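Local coordinates for protein probable DNA endonuclease SmrA (Escherichia coli, PDB 3QD7) that binds DNA and has DNA endonuclease activity, the chain here holding the Smr domain of this stand-alone small MutS-related protein, at residues W103-T115 against H120-K132. Residues are numbered along the deposited sequence; the frame is centred on the assembly and turned at random.
Sequences WLTEFDDVQAYCT and HGGSGACYVALRK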
ATOM      1  N   TRP A 103       3.287   0.438  -6.735  1.00 18.13           N
ATOM      2  CA  TRP A 103       3.225  -1.033  -6.618  1.00 19.89           C
ATOM      3  C   TRP A 103       1.818  -1.569  -6.416  1.00 21.91           C
ATOM      4  O   TRP A 103       1.464  -2.613  -6.972  1.00 15.10           O
ATOM      5  CB  TRP A 103       4.137  -1.526  -5.497  1.00 16.77           C
ATOM      6  CG  TRP A 103       5.590  -1.235  -5.737  1.00 17.53           C
ATOM      7  CD1 TRP A 103       6.206  -1.013  -6.937  1.00 18.60           C
ATOM      8  CD2 TRP A 103       6.612  -1.154  -4.740  1.00 19.67           C
ATOM      9  NE1 TRP A 103       7.556  -0.791  -6.744  1.00 23.80           N
ATOM     10  CE2 TRP A 103       7.828  -0.879  -5.403  1.00 22.78           C
ATOM     11  CE3 TRP A 103       6.623  -1.319  -3.363  1.00 15.88           C
ATOM     12  CZ2 TRP A 103       9.040  -0.748  -4.721  1.00 23.16           C
ATOM     13  CZ3 TRP A 103       7.818  -1.195  -2.687  1.00 20.17           C
ATOM     14  CH2 TRP A 103       9.013  -0.895  -3.364  1.00 19.60           C
ATOM     15  N   LEU A 104       1.002  -0.843  -5.638  1.00 17.80           N
ATOM     16  CA  LEU A 104      -0.338  -1.316  -5.355  1.00 16.31           C
ATOM     17  C   LEU A 104      -1.193  -1.321  -6.603  1.00 22.24           C
ATOM     18  O   LEU A 104      -2.020  -2.210  -6.755  1.00 22.88           O
ATOM     19  CB  LEU A 104      -1.015  -0.528  -4.228  1.00 14.12           C
ATOM     20  CG  LEU A 104      -0.389  -0.659  -2.847  1.00 20.16           C
ATOM     21  CD1 LEU A 104      -1.023   0.319  -1.836  1.00 19.92           C
ATOM     22  CD2 LEU A 104      -0.438  -2.101  -2.346  1.00 20.09           C
ATOM     23  N   THR A 105      -0.990  -0.350  -7.509  1.00 21.69           N
ATOM     24  CA  THR A 105      -1.776  -0.313  -8.755  1.00 22.58           C
ATOM     25  C   THR A 105      -1.406  -1.472  -9.702  1.00 25.36           C
ATOM     26  O   THR A 105      -2.167  -1.794 -10.623  1.00 27.86           O
ATOM     27  CB  THR A 105      -1.638   1.009  -9.527  1.00 21.79           C
ATOM     28  OG1 THR A 105      -0.316   1.101 -10.065  1.00 22.13           O
ATOM     29  CG2 THR A 105      -1.916   2.239  -8.628  1.00 21.52           C
ATOM     30  N   GLU A 106      -0.252  -2.098  -9.471  1.00 22.21           N
ATOM     31  CA  GLU A 106       0.228  -3.199 -10.337  1.00 25.59           C
ATOM     32  C   GLU A 106      -0.374  -4.586 -10.033  1.00 28.03           C
ATOM     33  O   GLU A 106      -0.249  -5.533 -10.840  1.00 26.52           O
ATOM     34  CB  GLU A 106       1.755  -3.242 -10.311  1.00 24.73           C
ATOM     35  CG  GLU A 106       2.321  -2.071 -11.054  1.00 24.33           C
ATOM     36  CD  GLU A 106       3.816  -1.946 -10.954  1.00 29.42           C
ATOM     37  OE1 GLU A 106       4.408  -2.411  -9.984  1.00 33.30           O
ATOM     38  OE2 GLU A 106       4.411  -1.324 -11.842  1.00 40.07           O
ATOM     39  N   PHE A 107      -1.013  -4.704  -8.869  1.00 24.32           N
ATOM     40  CA  PHE A 107      -1.781  -5.877  -8.534  1.00 22.52           C
ATOM     41  C   PHE A 107      -3.181  -5.783  -9.140  1.00 23.17           C
ATOM     42  O   PHE A 107      -3.946  -4.840  -8.873  1.00 18.14           O
ATOM     43  CB  PHE A 107      -1.885  -6.033  -7.009  1.00 22.46           C
ATOM     44  CG  PHE A 107      -0.577  -6.386  -6.337  1.00 21.01           C
ATOM     45  CD1 PHE A 107      -0.110  -7.701  -6.330  1.00 19.75           C
ATOM     46  CD2 PHE A 107       0.177  -5.406  -5.689  1.00 19.18           C
ATOM     47  CE1 PHE A 107       1.087  -8.039  -5.718  1.00 14.91           C
ATOM     48  CE2 PHE A 107       1.383  -5.739  -5.059  1.00 17.71           C
ATOM     49  CZ  PHE A 107       1.837  -7.056  -5.066  1.00 16.39           C
ATOM     50  N   ASP A 108      -3.522  -6.780  -9.935  1.00 20.66           N
ATOM     51  CA  ASP A 108      -4.888  -6.956 -10.403  1.00 24.54           C
ATOM     52  C   ASP A 108      -5.965  -6.913  -9.285  1.00 23.56           C
ATOM     53  O   ASP A 108      -7.058  -6.398  -9.508  1.00 21.03           O
ATOM     54  CB  ASP A 108      -4.996  -8.279 -11.189  1.00 22.75           C
ATOM     55  CG  ASP A 108      -6.105  -8.252 -12.196  1.00 32.93           C
ATOM     56  OD1 ASP A 108      -6.148  -7.298 -13.011  1.00 33.44           O
ATOM     57  OD2 ASP A 108      -6.937  -9.175 -12.165  1.00 33.59           O
ATOM     58  N   ASP A 109      -5.650  -7.427  -8.090  1.00 21.74           N
ATOM     59  CA  ASP A 109      -6.646  -7.573  -7.004  1.00 21.77           C
ATOM     60  C   ASP A 109      -6.768  -6.358  -6.041  1.00 22.18           C
ATOM     61  O   ASP A 109      -7.593  -6.367  -5.107  1.00 19.20           O
ATOM     62  CB  ASP A 109      -6.381  -8.838  -6.196  1.00 21.65           C
ATOM     63  CG  ASP A 109      -6.555 -10.115  -7.015  1.00 26.67           C
ATOM     64  OD1 ASP A 109      -7.668 -10.383  -7.513  1.00 30.38           O
ATOM     65  OD2 ASP A 109      -5.581 -10.868  -7.152  1.00 28.04           O
ATOM     66  N   VAL A 110      -5.968  -5.327  -6.275  1.00 21.72           N
ATOM     67  CA  VAL A 110      -6.068  -4.089  -5.519  1.00 26.73           C
ATOM     68  C   VAL A 110      -7.174  -3.224  -6.153  1.00 25.49           C
ATOM     69  O   VAL A 110      -7.087  -2.841  -7.320  1.00 25.13           O
ATOM     70  CB  VAL A 110      -4.699  -3.341  -5.482  1.00 23.12           C
ATOM     71  CG1 VAL A 110      -4.855  -1.842  -5.129  1.00 23.68           C
ATOM     72  CG2 VAL A 110      -3.761  -4.015  -4.513  1.00 21.94           C
ATOM     73  N   GLN A 111      -8.211  -2.936  -5.377  1.00 17.20           N
ATOM     74  CA  GLN A 111      -9.356  -2.135  -5.869  1.00 17.91           C
ATOM     75  C   GLN A 111      -9.161  -0.636  -5.647  1.00 16.30           C
ATOM     76  O   GLN A 111      -9.583   0.181  -6.459  1.00 18.95           O
ATOM     77  CB  GLN A 111     -10.662  -2.563  -5.191  1.00 23.65           C
ATOM     78  CG  GLN A 111     -11.032  -4.041  -5.338  1.00 21.57           C
ATOM     79  CD  GLN A 111     -12.003  -4.508  -4.261  1.00 25.97           C
ATOM     80  OE1 GLN A 111     -13.057  -5.094  -4.556  1.00 31.44           O
ATOM     81  NE2 GLN A 111     -11.663  -4.245  -3.013  1.00 15.86           N
ATOM     82  N   ALA A 112      -8.565  -0.280  -4.510  1.00 23.17           N
ATOM     83  CA  ALA A 112      -8.433   1.097  -4.111  1.00 20.36           C
ATOM     84  C   ALA A 112      -7.428   1.204  -2.975  1.00 19.85           C
ATOM     85  O   ALA A 112      -7.140   0.223  -2.300  1.00 21.52           O
ATOM     86  CB  ALA A 112      -9.819   1.645  -3.645  1.00 22.15           C
ATOM     87  N   TYR A 113      -6.924   2.408  -2.745  1.00 17.25           N
ATOM     88  CA  TYR A 113      -6.227   2.731  -1.522  1.00 18.42           C
ATOM     89  C   TYR A 113      -6.431   4.209  -1.194  1.00 23.52           C
ATOM     90  O   TYR A 113      -6.879   5.001  -2.050  1.00 19.86           O
ATOM     91  CB  TYR A 113      -4.732   2.340  -1.554  1.00 15.58           C
ATOM     92  CG  TYR A 113      -3.887   2.962  -2.659  1.00 15.16           C
ATOM     93  CD1 TYR A 113      -3.487   4.271  -2.600  1.00 14.90           C
ATOM     94  CD2 TYR A 113      -3.456   2.195  -3.747  1.00 16.79           C
ATOM     95  CE1 TYR A 113      -2.720   4.831  -3.594  1.00 18.44           C
ATOM     96  CE2 TYR A 113      -2.660   2.760  -4.754  1.00 14.00           C
ATOM     97  CZ  TYR A 113      -2.306   4.071  -4.666  1.00 16.67           C
ATOM     98  OH  TYR A 113      -1.537   4.642  -5.637  1.00 17.63           O
ATOM     99  N   CYS A 114      -6.118   4.566   0.053  1.00 21.73           N
ATOM    100  CA  CYS A 114      -6.157   5.968   0.498  1.00 23.27           C
ATOM    101  C   CYS A 114      -5.371   6.144   1.799  1.00 22.07           C
ATOM    102  O   CYS A 114      -5.093   5.179   2.499  1.00 20.62           O
ATOM    103  CB  CYS A 114      -7.589   6.449   0.680  1.00 22.15           C
ATOM    104  SG  CYS A 114      -8.381   5.705   2.119  1.00 30.06           S
ATOM    105  N   THR A 115      -5.028   7.387   2.117  1.00 20.33           N
ATOM    106  CA  THR A 115      -4.267   7.685   3.331  1.00 20.58           C
ATOM    107  C   THR A 115      -5.092   7.199   4.547  1.00 20.83           C
ATOM    108  O   THR A 115      -6.309   7.294   4.536  1.00 19.59           O
ATOM    109  CB  THR A 115      -3.885   9.197   3.362  1.00 21.68           C
ATOM    110  OG1 THR A 115      -3.085   9.509   2.213  1.00 23.56           O
ATOM    111  CG2 THR A 115      -3.066   9.529   4.563  1.00 20.89           C
ATOM    112  N   HIS A 120      -4.609   4.916  12.747  1.00 19.40           N
ATOM    113  CA  HIS A 120      -3.916   3.839  12.043  1.00 17.86           C
ATOM    114  C   HIS A 120      -2.624   4.352  11.413  1.00 19.98           C
ATOM    115  O   HIS A 120      -2.118   3.766  10.470  1.00 23.72           O
ATOM    116  CB  HIS A 120      -4.815   3.144  11.011  1.00 21.18           C
ATOM    117  CG  HIS A 120      -5.739   2.122  11.601  1.00 22.29           C
ATOM    118  ND1 HIS A 120      -7.108   2.165  11.423  1.00 24.97           N
ATOM    119  CD2 HIS A 120      -5.490   1.036  12.379  1.00 22.88           C
ATOM    120  CE1 HIS A 120      -7.663   1.157  12.079  1.00 26.77           C
ATOM    121  NE2 HIS A 120      -6.704   0.451  12.656  1.00 20.05           N
ATOM    122  N   GLY A 121      -2.074   5.421  11.985  1.00 22.71           N
ATOM    123  CA  GLY A 121      -0.796   5.968  11.546  1.00 23.88           C
ATOM    124  C   GLY A 121      -0.908   7.210  10.667  1.00 24.19           C
ATOM    125  O   GLY A 121       0.101   7.813  10.317  1.00 24.28           O
ATOM    126  N   GLY A 122      -2.137   7.585  10.311  1.00 20.42           N
ATOM    127  CA  GLY A 122      -2.387   8.815   9.534  1.00 24.54           C
ATOM    128  C   GLY A 122      -1.626   8.884   8.231  1.00 25.05           C
ATOM    129  O   GLY A 122      -1.529   7.900   7.484  1.00 24.59           O
ATOM    130  N   SER A 123      -1.050  10.048   7.982  1.00 26.26           N
ATOM    131  CA  SER A 123      -0.277  10.290   6.761  1.00 30.08           C
ATOM    132  C   SER A 123       0.975   9.384   6.619  1.00 26.27           C
ATOM    133  O   SER A 123       1.627   9.371   5.572  1.00 25.72           O
ATOM    134  CB  SER A 123       0.077  11.786   6.637  1.00 28.16           C
ATOM    135  OG  SER A 123       1.256  12.082   7.360  1.00 37.73           O
ATOM    136  N   GLY A 124       1.291   8.604   7.657  1.00 22.13           N
ATOM    137  CA  GLY A 124       2.378   7.617   7.535  1.00 17.59           C
ATOM    138  C   GLY A 124       1.950   6.234   7.064  1.00 17.71           C
ATOM    139  O   GLY A 124       2.774   5.314   7.027  1.00 19.79           O
ATOM    140  N   ALA A 125       0.676   6.052   6.721  1.00 16.46           N
ATOM    141  CA  ALA A 125       0.183   4.707   6.351  1.00 18.71           C
ATOM    142  C   ALA A 125      -0.919   4.788   5.362  1.00 17.14           C
ATOM    143  O   ALA A 125      -1.571   5.840   5.243  1.00 20.70           O
ATOM    144  CB  ALA A 125      -0.306   3.961   7.614  1.00 13.34           C
ATOM    145  N   CYS A 126      -1.195   3.703   4.654  1.00 20.96           N
ATOM    146  CA  CYS A 126      -2.393   3.698   3.827  1.00 17.90           C
ATOM    147  C   CYS A 126      -3.202   2.405   3.930  1.00 23.13           C
ATOM    148  O   CYS A 126      -2.651   1.310   4.141  1.00 20.93           O
ATOM    149  CB  CYS A 126      -2.080   4.067   2.370  1.00 28.23           C
ATOM    150  SG  CYS A 126      -1.159   2.818   1.509  1.00 37.56           S
ATOM    151  N   TYR A 127      -4.514   2.577   3.820  1.00 16.72           N
ATOM    152  CA  TYR A 127      -5.505   1.513   3.754  1.00 18.41           C
ATOM    153  C   TYR A 127      -5.508   1.031   2.343  1.00 18.27           C
ATOM    154  O   TYR A 127      -5.437   1.847   1.423  1.00 19.69           O
ATOM    155  CB  TYR A 127      -6.910   2.085   3.988  1.00 18.47           C
ATOM    156  CG  TYR A 127      -7.155   2.589   5.371  1.00 18.63           C
ATOM    157  CD1 TYR A 127      -6.529   1.989   6.456  1.00 19.51           C
ATOM    158  CD2 TYR A 127      -8.036   3.649   5.613  1.00 18.61           C
ATOM    159  CE1 TYR A 127      -6.748   2.413   7.732  1.00 22.23           C
ATOM    160  CE2 TYR A 127      -8.263   4.088   6.906  1.00 24.04           C
ATOM    161  CZ  TYR A 127      -7.609   3.452   7.957  1.00 23.57           C
ATOM    162  OH  TYR A 127      -7.796   3.836   9.248  1.00 28.06           O
ATOM    163  N   VAL A 128      -5.671  -0.270   2.155  1.00 22.61           N
ATOM    164  CA  VAL A 128      -5.737  -0.834   0.829  1.00 20.09           C
ATOM    165  C   VAL A 128      -6.962  -1.763   0.757  1.00 26.73           C
ATOM    166  O   VAL A 128      -7.154  -2.621   1.633  1.00 23.03           O
ATOM    167  CB  VAL A 128      -4.421  -1.627   0.485  1.00 22.55           C
ATOM    168  CG1 VAL A 128      -4.431  -2.150  -0.959  1.00 18.86           C
ATOM    169  CG2 VAL A 128      -3.173  -0.803   0.777  1.00 22.13           C
ATOM    170  N   ALA A 129      -7.786  -1.591  -0.281  1.00 21.22           N
ATOM    171  CA  ALA A 129      -8.914  -2.497  -0.512  1.00 23.05           C
ATOM    172  C   ALA A 129      -8.486  -3.621  -1.455  1.00 22.10           C
ATOM    173  O   ALA A 129      -7.932  -3.367  -2.522  1.00 22.56           O
ATOM    174  CB  ALA A 129     -10.134  -1.752  -1.063  1.00 20.39           C
ATOM    175  N   LEU A 130      -8.763  -4.850  -1.040  1.00 16.14           N
ATOM    176  CA  LEU A 130      -8.372  -6.034  -1.791  1.00 19.63           C
ATOM    177  C   LEU A 130      -9.628  -6.784  -2.254  1.00 20.14           C
ATOM    178  O   LEU A 130     -10.566  -6.964  -1.475  1.00 23.06           O
ATOM    179  CB  LEU A 130      -7.509  -6.946  -0.901  1.00 16.97           C
ATOM    180  CG  LEU A 130      -5.972  -6.917  -0.894  1.00 20.76           C
ATOM    181  CD1 LEU A 130      -5.317  -5.642  -1.291  1.00 18.77           C
ATOM    182  CD2 LEU A 130      -5.443  -7.331   0.428  1.00 18.35           C
ATOM    183  N   ARG A 131      -9.647  -7.201  -3.514  1.00 23.26           N
ATOM    184  CA  ARG A 131     -10.737  -8.035  -4.080  1.00 29.29           C
ATOM    185  C   ARG A 131     -10.722  -9.413  -3.400  1.00 32.72           C
ATOM    186  O   ARG A 131      -9.662 -10.014  -3.228  1.00 28.11           O
ATOM    187  CB  ARG A 131     -10.532  -8.176  -5.585  1.00 24.70           C
ATOM    188  CG  ARG A 131     -11.623  -8.867  -6.361  1.00 35.58           C
ATOM    189  CD  ARG A 131     -10.980  -9.547  -7.584  1.00 39.42           C
ATOM    190  NE  ARG A 131     -10.983  -8.667  -8.742  1.00 34.80           N
ATOM    191  CZ  ARG A 131     -10.093  -8.668  -9.731  1.00 35.29           C
ATOM    192  NH1 ARG A 131      -9.045  -9.488  -9.741  1.00 29.67           N
ATOM    193  NH2 ARG A 131     -10.250  -7.801 -10.719  1.00 38.44           N
ATOM    194  N   LYS A 132     -11.887  -9.890  -2.971  1.00 28.05           N
ATOM    195  CA  LYS A 132     -11.977 -11.171  -2.277  1.00 30.67           C
ATOM    196  C   LYS A 132     -11.976 -12.355  -3.271  1.00 37.99           C
ATOM    197  O   LYS A 132     -12.964 -12.599  -3.979  1.00 42.18           O
ATOM    198  CB  LYS A 132     -13.227 -11.191  -1.395  1.00 38.99           C
ATOM    199  CG  LYS A 132     -13.463 -12.502  -0.664  1.00 38.10           C
ATOM    200  CD  LYS A 132     -12.674 -12.566   0.621  1.00 31.37           C
ATOM    201  CE  LYS A 132     -13.070 -13.791   1.405  1.00 39.83           C
ATOM    202  NZ  LYS A 132     -12.968 -13.511   2.874  1.00 40.51           N
TER
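Strands 110-115 and 125-130 pair as an antiparallel hairpin, their axes 160° apart in direction, with Cys114 and Tyr127 exchanging two backbone hydrogen bonds. Both Gln111 N, as donor, and Ala112 O, as acceptor, bond to the single residue Ala129; the extra residue, together with helix-like phi/psi at Gln111 (-90°/-38°), identifies a classic beta bulge. Beyond it, Arg131 N reaches Asp109 O at 2.7 Å.

Val110 CG2 lies 3.9 Å from Leu130 CD1, on the face shared with Tyr113 and Val128. Leu104, from helix 92-105, meets this face tip to tip, its CD1 3.6 Å from Val128 CG2. The hairpin supplies two inner strands of the mixed sheet in the alpha/beta Smr domain, flanked by strands 25-27 and 78-82. On the other face, Cys114 SG sits at the edge of the Tyr127 ring, 4.1 Å from CD2, while Leu39 of helix 37-40 touches both residues.

The extended Gln111 side chain brings NE2 within 3.5 Å of Ala129 CB and lays its amide beside the Arg131 backbone; an alanine here would probably leave that backbone and the Ala129 methyl without this cover. Arg131, bent at chi3, directs NH1 to two carboxylates: Asp109 OD1 at 2.8 Å and Asp108 OD2 at 3.2 Å. Both oxygens are met from above their carboxylate planes, but Asp108 OD2 lies in the guanidinium plane.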